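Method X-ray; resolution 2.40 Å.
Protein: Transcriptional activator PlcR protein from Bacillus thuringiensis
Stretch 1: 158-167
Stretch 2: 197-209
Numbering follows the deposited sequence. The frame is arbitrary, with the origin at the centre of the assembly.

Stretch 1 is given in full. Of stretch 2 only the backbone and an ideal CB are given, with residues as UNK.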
# COMPACT_ATOMS: atom_id res chain seq x y z
N GLU A 158 -12.89 1.85 16.19
CA GLU A 158 -13.20 0.66 16.97
C GLU A 158 -11.97 0.01 17.58
O GLU A 158 -12.02 -0.52 18.69
CB GLU A 158 -14.00 -0.34 16.14
CG GLU A 158 -15.44 0.10 15.93
CD GLU A 158 -16.13 -0.68 14.85
OE1 GLU A 158 -16.90 -0.09 14.06
OE2 GLU A 158 -15.91 -1.91 14.78
N ASN A 159 -10.86 0.05 16.85
CA ASN A 159 -9.63 -0.54 17.34
C ASN A 159 -9.14 0.24 18.54
O ASN A 159 -8.78 -0.36 19.55
CB ASN A 159 -8.55 -0.63 16.24
CG ASN A 159 -7.18 -1.02 16.80
OD1 ASN A 159 -6.88 -2.19 17.05
ND2 ASN A 159 -6.36 -0.04 17.03
N ALA A 160 -9.13 1.57 18.46
CA ALA A 160 -8.81 2.41 19.63
C ALA A 160 -9.73 2.10 20.84
O ALA A 160 -9.25 1.87 21.95
CB ALA A 160 -8.87 3.90 19.28
N ILE A 161 -11.03 2.07 20.61
CA ILE A 161 -11.97 1.69 21.66
C ILE A 161 -11.60 0.34 22.28
O ILE A 161 -11.55 0.21 23.50
CB ILE A 161 -13.41 1.66 21.14
CG1 ILE A 161 -13.90 3.08 20.82
CG2 ILE A 161 -14.32 0.99 22.15
CD1 ILE A 161 -15.22 3.15 20.04
N ALA A 162 -11.31 -0.66 21.45
CA ALA A 162 -10.97 -1.99 21.96
C ALA A 162 -9.66 -2.01 22.77
O ALA A 162 -9.55 -2.73 23.77
CB ALA A 162 -10.89 -2.98 20.81
N ASN A 163 -8.67 -1.22 22.34
CA ASN A 163 -7.41 -1.07 23.06
C ASN A 163 -7.62 -0.50 24.45
O ASN A 163 -6.93 -0.87 25.39
CB ASN A 163 -6.46 -0.10 22.31
CG ASN A 163 -5.80 -0.74 21.09
OD1 ASN A 163 -5.85 -1.95 20.89
ND2 ASN A 163 -5.17 0.08 20.27
N ILE A 164 -8.55 0.44 24.56
CA ILE A 164 -8.74 1.16 25.81
C ILE A 164 -9.49 0.31 26.83
O ILE A 164 -9.09 0.27 28.00
CB ILE A 164 -9.43 2.52 25.57
CG1 ILE A 164 -8.52 3.41 24.72
CG2 ILE A 164 -9.77 3.19 26.91
CD1 ILE A 164 -9.19 4.67 24.24
N TYR A 165 -10.54 -0.38 26.39
CA TYR A 165 -11.18 -1.42 27.21
C TYR A 165 -10.11 -2.39 27.70
O TYR A 165 -10.05 -2.72 28.89
CB TYR A 165 -12.21 -2.21 26.39
CG TYR A 165 -13.58 -1.57 26.29
CD1 TYR A 165 -14.19 -1.01 27.39
CD2 TYR A 165 -14.26 -1.54 25.06
CE1 TYR A 165 -15.45 -0.42 27.30
CE2 TYR A 165 -15.51 -0.96 24.95
CZ TYR A 165 -16.11 -0.40 26.08
OH TYR A 165 -17.36 0.18 26.00
N ALA A 166 -9.25 -2.83 26.79
CA ALA A 166 -8.33 -3.90 27.14
C ALA A 166 -7.28 -3.47 28.17
O ALA A 166 -6.92 -4.24 29.05
CB ALA A 166 -7.67 -4.51 25.90
N GLU A 167 -6.78 -2.26 28.06
CA GLU A 167 -5.71 -1.89 28.97
C GLU A 167 -6.23 -1.31 30.30
O GLU A 167 -5.45 -0.99 31.19
CB GLU A 167 -4.69 -0.99 28.29
CG GLU A 167 -5.10 0.43 28.04
CD GLU A 167 -3.92 1.24 27.52
OE1 GLU A 167 -2.79 0.70 27.47
OE2 GLU A 167 -4.12 2.42 27.15
N UNK A 197 -2.26 -5.17 12.61
CA UNK A 197 -2.29 -4.34 13.78
C UNK A 197 -3.37 -4.83 14.77
O UNK A 197 -3.11 -4.95 15.97
CB UNK A 197 -2.54 -2.88 13.38
N UNK A 198 -4.57 -5.11 14.27
CA UNK A 198 -5.65 -5.63 15.10
C UNK A 198 -5.27 -6.96 15.74
O UNK A 198 -5.52 -7.17 16.92
CB UNK A 198 -6.92 -5.79 14.27
N UNK A 199 -4.67 -7.87 14.97
CA UNK A 199 -4.25 -9.15 15.56
C UNK A 199 -3.23 -8.96 16.67
O UNK A 199 -3.21 -9.70 17.66
CB UNK A 199 -3.67 -10.06 14.48
N UNK A 200 -2.38 -7.94 16.52
CA UNK A 200 -1.37 -7.68 17.53
C UNK A 200 -1.99 -7.21 18.84
O UNK A 200 -1.58 -7.65 19.92
CB UNK A 200 -0.37 -6.64 17.02
N UNK A 201 -2.96 -6.30 18.74
CA UNK A 201 -3.60 -5.72 19.91
C UNK A 201 -4.41 -6.81 20.57
O UNK A 201 -4.35 -6.99 21.78
CB UNK A 201 -4.47 -4.52 19.54
N UNK A 202 -5.15 -7.55 19.75
CA UNK A 202 -5.89 -8.73 20.16
C UNK A 202 -4.98 -9.72 20.90
O UNK A 202 -5.35 -10.22 21.96
CB UNK A 202 -6.53 -9.40 18.94
N UNK A 203 -3.79 -9.97 20.34
CA UNK A 203 -2.84 -10.88 20.98
C UNK A 203 -2.45 -10.37 22.35
O UNK A 203 -2.37 -11.16 23.29
CB UNK A 203 -1.59 -11.06 20.11
N UNK A 204 -2.21 -9.07 22.47
CA UNK A 204 -1.85 -8.48 23.76
C UNK A 204 -2.96 -8.70 24.79
O UNK A 204 -2.68 -9.09 25.92
CB UNK A 204 -1.57 -6.98 23.60
N UNK A 205 -4.20 -8.43 24.39
CA UNK A 205 -5.38 -8.66 25.23
C UNK A 205 -5.58 -10.14 25.67
O UNK A 205 -5.88 -10.41 26.83
CB UNK A 205 -6.62 -8.19 24.47
N UNK A 206 -5.41 -11.08 24.73
CA UNK A 206 -5.46 -12.50 25.04
C UNK A 206 -4.40 -12.86 26.07
O UNK A 206 -4.67 -13.60 27.02
CB UNK A 206 -5.27 -13.33 23.77
N UNK A 207 -3.20 -12.32 25.87
CA UNK A 207 -2.11 -12.56 26.81
C UNK A 207 -2.45 -12.01 28.20
O UNK A 207 -2.18 -12.66 29.21
CB UNK A 207 -0.82 -11.93 26.29
N UNK A 208 -3.05 -10.83 28.27
CA UNK A 208 -3.36 -10.23 29.57
C UNK A 208 -4.42 -11.08 30.29
O UNK A 208 -4.48 -11.09 31.52
CB UNK A 208 -3.85 -8.79 29.40
N UNK A 209 -5.23 -11.78 29.49
CA UNK A 209 -6.26 -12.69 29.97
C UNK A 209 -5.73 -14.11 30.20
O UNK A 209 -6.50 -15.05 30.40
CB UNK A 209 -7.42 -12.73 28.97

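Two helices run nearly parallel here, their directions 17° apart and their axes 10.1 Å apart at closest approach. Stretch 1 offers a polar patch at Asn159 and Asn163 and, one turn on, the bare methyl of Ala166, so a polar and a small position on the second helix would suit it.

Position 197 points its CB sideways, and no atom of stretch 1 lies within 5.5 Å of it. A long, flexible side chain could extend past Asn159, and many others would be tolerated. It is Lys197, whose CD passes 4.2 Å from Asn159 ND2, while its NZ finds a partner elsewhere in the structure.

Position 198 is also sideways, but closer: its ideal CB lies 4.6 Å from Asn159 OD1. Compact side chains such as alanine, valine or threonine would suit it. The residue is Val198, with chi1 t; its CG2 packs 4.2 Å from Asn159 OD1 and makes no polar demand on it.

Positions 199 and 200 are out of reach of stretch 1, which sets no rule for them. They are Arg199 and Tyr200.

Position 201 is the most constrained. Its CB points toward stretch 1, the ideal CB sitting only 3.2 Å from Asn163 OD1 and 4.2 Å from Asn159 OD1. Two carbonyl oxygens so near call for a donor on a short stem: serine, threonine or asparagine, whereas a purely apolar group would leave them unanswered from this side. The deposited residue is Asn201. With chi1 m, it sends ND2 to Asn159 OD1 at 2.8 Å, with an angle of 149° at the hydrogen, the one hydrogen bond between the stretches. Asn163 OD1 is 3.2 Å from Asn201 ND2, but the angle is too poor for a second bond; instead it lies against the amide, 3.1 Å from Asn201 CG. Proximity alone does not earn a bond; Asn201 OD1 and ND2 also have partners elsewhere in the structure.

Position 202 points away, and 203 is out of reach; neither is specified by this contact. They are His202 and Ala203.

Position 204 points toward stretch 1 but finds no atom of stretch 1 within 5.5 Å of its ideal CB, so stretch 1 would not obstruct a long side chain. Lys204 occupies it without touching stretch 1, its NZ bonded elsewhere in the structure.

Position 205 faces Ala166 directly: the CA atoms are 5.9 Å apart and the ideal CB is 4.1 Å from Ala166 CB. Glycine, alanine or perhaps serine would fit so close a backbone approach. Ala205 places its CB 4.0 Å from Ala166 CB, a methyl-to-methyl contact.

Positions 206 and 207 are out of reach, and are Leu206 and Tyr207.

Position 208 again points toward stretch 1, with no atom of stretch 1 within 5.5 Å of its ideal CB; a medium or long side chain could bridge it. Leu208 does so, its CD1 4.1 Å from Ala166 O.

Position 209 is the first to leave helical phi/psi, with a negative phi open to most residues, and is out of reach of stretch 1; it is Asp209.

Stretch 2 197-209: KVRYNHAKALYLD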
# COMPACT_ATOMS: atom_id res chain seq x y z
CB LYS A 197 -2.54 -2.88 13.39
CG LYS A 197 -2.79 -2.00 14.60
CD LYS A 197 -3.29 -0.63 14.21
CE LYS A 197 -2.18 0.22 13.63
NZ LYS A 197 -2.67 1.60 13.35
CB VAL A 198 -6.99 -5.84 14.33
CG1 VAL A 198 -8.07 -6.37 15.27
CG2 VAL A 198 -7.44 -4.55 13.68
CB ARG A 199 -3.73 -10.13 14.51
CG ARG A 199 -4.80 -10.60 13.56
CD ARG A 199 -4.33 -11.75 12.69
NE ARG A 199 -5.39 -12.10 11.74
CZ ARG A 199 -6.38 -12.95 12.00
NH1 ARG A 199 -6.46 -13.57 13.18
NH2 ARG A 199 -7.30 -13.17 11.07
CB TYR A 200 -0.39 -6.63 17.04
CG TYR A 200 0.60 -6.18 18.07
CD1 TYR A 200 1.66 -7.00 18.46
CD2 TYR A 200 0.49 -4.93 18.66
CE1 TYR A 200 2.58 -6.58 19.39
CE2 TYR A 200 1.41 -4.49 19.60
CZ TYR A 200 2.45 -5.32 19.96
OH TYR A 200 3.38 -4.88 20.88
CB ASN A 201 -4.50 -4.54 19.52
CG ASN A 201 -3.71 -3.30 19.09
OD1 ASN A 201 -2.59 -3.04 19.57
ND2 ASN A 201 -4.30 -2.50 18.18
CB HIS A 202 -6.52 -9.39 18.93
CG HIS A 202 -7.47 -10.50 19.26
ND1 HIS A 202 -7.98 -11.34 18.30
CD2 HIS A 202 -8.01 -10.89 20.43
CE1 HIS A 202 -8.79 -12.22 18.87
NE2 HIS A 202 -8.83 -11.96 20.16
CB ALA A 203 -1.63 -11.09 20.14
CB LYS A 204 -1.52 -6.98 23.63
CG LYS A 204 -0.17 -6.69 22.96
CD LYS A 204 0.04 -5.17 22.80
CE LYS A 204 0.11 -4.48 24.16
NZ LYS A 204 1.26 -5.01 24.92
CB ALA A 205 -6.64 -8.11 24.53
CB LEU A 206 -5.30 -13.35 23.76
CG LEU A 206 -6.49 -13.23 22.79
CD1 LEU A 206 -6.16 -13.61 21.35
CD2 LEU A 206 -7.69 -14.05 23.29
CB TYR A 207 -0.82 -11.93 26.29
CG TYR A 207 0.41 -12.15 27.16
CD1 TYR A 207 0.60 -11.44 28.35
CD2 TYR A 207 1.41 -13.05 26.77
CE1 TYR A 207 1.73 -11.64 29.13
CE2 TYR A 207 2.53 -13.26 27.54
CZ TYR A 207 2.69 -12.55 28.72
OH TYR A 207 3.82 -12.76 29.48
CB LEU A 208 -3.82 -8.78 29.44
CG LEU A 208 -2.77 -7.72 29.07
CD1 LEU A 208 -3.43 -6.37 28.81
CD2 LEU A 208 -1.68 -7.60 30.15
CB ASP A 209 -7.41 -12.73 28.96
CG ASP A 209 -8.77 -13.01 29.61
OD1 ASP A 209 -8.88 -12.83 30.84
OD2 ASP A 209 -9.71 -13.38 28.88
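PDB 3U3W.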